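Putative S-adenosylmethionine-dependent methyltransferase (Bacteroides thetaiotaomicron, PDB 1WYZ) probably acts as a methyltransferase of the RsmI-like family, taking its methyl group from S-adenosylmethionine. Local coordinates at residues A[4-9]-A[83-88]. Sequence-based numbering, arbitrary orientation.
Sequences ALYLLP and GASMGV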
loop_
_atom_site.group_PDB
_atom_site.type_symbol
_atom_site.label_atom_id
_atom_site.label_comp_id
_atom_site.label_asym_id
_atom_site.label_seq_id
_atom_site.Cartn_x
_atom_site.Cartn_y
_atom_site.Cartn_z
ATOM N N ALA A 4 -6.242 4.580 21.222
ATOM C CA ALA A 4 -5.859 3.396 20.464
ATOM C C ALA A 4 -4.377 3.402 20.091
ATOM O O ALA A 4 -3.638 4.319 20.451
ATOM C CB ALA A 4 -6.702 3.304 19.196
ATOM N N LEU A 5 -3.957 2.359 19.375
ATOM C CA LEU A 5 -2.584 2.225 18.908
ATOM C C LEU A 5 -2.539 2.698 17.455
ATOM O O LEU A 5 -2.934 1.977 16.530
ATOM C CB LEU A 5 -2.108 0.762 18.998
ATOM C CG LEU A 5 -0.668 0.461 18.532
ATOM C CD1 LEU A 5 0.342 1.128 19.471
ATOM C CD2 LEU A 5 -0.430 -1.039 18.495
ATOM N N TYR A 6 -2.074 3.929 17.276
ATOM C CA TYR A 6 -1.948 4.545 15.968
ATOM C C TYR A 6 -0.635 4.131 15.302
ATOM O O TYR A 6 0.447 4.364 15.848
ATOM C CB TYR A 6 -1.984 6.062 16.121
ATOM C CG TYR A 6 -3.367 6.644 16.358
ATOM C CD1 TYR A 6 -4.199 6.968 15.288
ATOM C CD2 TYR A 6 -3.818 6.924 17.645
ATOM C CE1 TYR A 6 -5.441 7.566 15.488
ATOM C CE2 TYR A 6 -5.061 7.522 17.858
ATOM C CZ TYR A 6 -5.868 7.845 16.772
ATOM O OH TYR A 6 -7.090 8.462 16.966
ATOM N N LEU A 7 -0.730 3.502 14.135
ATOM C CA LEU A 7 0.447 3.076 13.381
ATOM C C LEU A 7 0.906 4.261 12.544
ATOM O O LEU A 7 0.337 4.530 11.493
ATOM C CB LEU A 7 0.076 1.899 12.484
ATOM C CG LEU A 7 0.204 0.495 13.096
ATOM C CD1 LEU A 7 0.129 0.542 14.603
ATOM C CD2 LEU A 7 -0.871 -0.405 12.506
ATOM N N LEU A 8 1.944 4.953 13.010
ATOM C CA LEU A 8 2.463 6.154 12.336
ATOM C C LEU A 8 3.511 6.038 11.213
ATOM O O LEU A 8 4.632 5.608 11.446
ATOM C CB LEU A 8 3.022 7.110 13.392
ATOM C CG LEU A 8 2.119 7.363 14.598
ATOM C CD1 LEU A 8 2.821 8.308 15.556
ATOM C CD2 LEU A 8 0.791 7.944 14.121
ATOM N N PRO A 9 3.153 6.423 9.979
ATOM C CA PRO A 9 4.164 6.322 8.918
ATOM C C PRO A 9 5.121 7.525 8.804
ATOM O O PRO A 9 4.775 8.645 9.172
ATOM C CB PRO A 9 3.323 6.099 7.655
ATOM C CG PRO A 9 1.986 6.708 7.983
ATOM C CD PRO A 9 1.784 6.359 9.427
ATOM N N GLY A 83 -5.753 3.348 28.800
ATOM C CA GLY A 83 -6.603 4.399 28.277
ATOM C C GLY A 83 -5.862 5.526 27.588
ATOM O O GLY A 83 -6.473 6.520 27.187
ATOM N N ALA A 84 -4.547 5.387 27.455
ATOM C CA ALA A 84 -3.732 6.403 26.788
ATOM C C ALA A 84 -3.401 5.938 25.371
ATOM O O ALA A 84 -3.068 4.771 25.160
ATOM C CB ALA A 84 -2.449 6.644 27.571
ATOM N N SER A 85 -3.493 6.844 24.400
ATOM C CA SER A 85 -3.193 6.492 23.016
ATOM C C SER A 85 -1.686 6.339 22.801
ATOM O O SER A 85 -0.895 7.021 23.451
ATOM C CB SER A 85 -3.760 7.554 22.073
ATOM O OG SER A 85 -5.179 7.600 22.154
HETATM N N MSE A 86 -1.291 5.428 21.910
HETATM C CA MSE A 86 0.123 5.194 21.617
HETATM C C MSE A 86 0.399 5.134 20.123
HETATM O O MSE A 86 -0.481 4.815 19.330
HETATM C CB MSE A 86 0.605 3.892 22.238
HETATM C CG MSE A 86 0.506 3.808 23.742
HETATM SE SE MSE A 86 1.269 2.115 24.329
HETATM C CE MSE A 86 3.109 2.670 24.654
ATOM N N GLY A 87 1.629 5.430 19.730
ATOM C CA GLY A 87 1.950 5.376 18.320
ATOM C C GLY A 87 3.115 4.449 18.023
ATOM O O GLY A 87 3.946 4.198 18.891
ATOM N N VAL A 88 3.159 3.922 16.801
ATOM C CA VAL A 88 4.252 3.054 16.378
ATOM C C VAL A 88 4.924 3.801 15.228
ATOM O O VAL A 88 4.240 4.371 14.377
ATOM C CB VAL A 88 3.749 1.674 15.886
ATOM C CG1 VAL A 88 4.929 0.807 15.520
ATOM C CG2 VAL A 88 2.926 0.990 16.965
#
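Strands 5-8 and 86-88 run parallel, joined by a ladder of four backbone hydrogen bonds. M86 N donates to A4 O, Y6 N to M86 O, V88 N to Y6 O and L8 N to V88 O. The first, M86 N to A4 O at 3.0 Å, is the straightest, 163° at the hydrogen. The last, L8 N to V88 O at 2.7 Å, is the most bent, 134°.

Packing is tight on the face that carries L5, L7, M86 and V88. V88 CG2 touches two leucine methyls, L5 CD1 at 3.6 Å and L7 CD1 at 3.7 Å. L5 crosses V88 obliquely, with CG anti to its backbone N (chi1 180°). L7 lies alongside V88 and points the same way. M86 touches L5 through CB, but its bent chain carries SE away from L5, and M86 packs on P79 and L80 of helix 70-81.

Between the two strands, the face with Y6 has fewer side-chain contacts. L8 CD1 lies over G87, 4.1 Å from its CA, where a CB would clash. Y6 packs instead on I116 and L118. The Y6 ring turns its edge to S85 OG, which is hydrogen-bonded to E2 O. Beyond partly exposed S85, A84 and G83 diverge from 4-9 towards solvent. G83 closes helix 70-81 with a Schellman motif.

Strands 34-37 and 115-117 flank the pair in a five-stranded parallel sheet, with 86-89 in the middle, consistent with the alpha/beta N-terminal domain of RsmI-like methyltransferases.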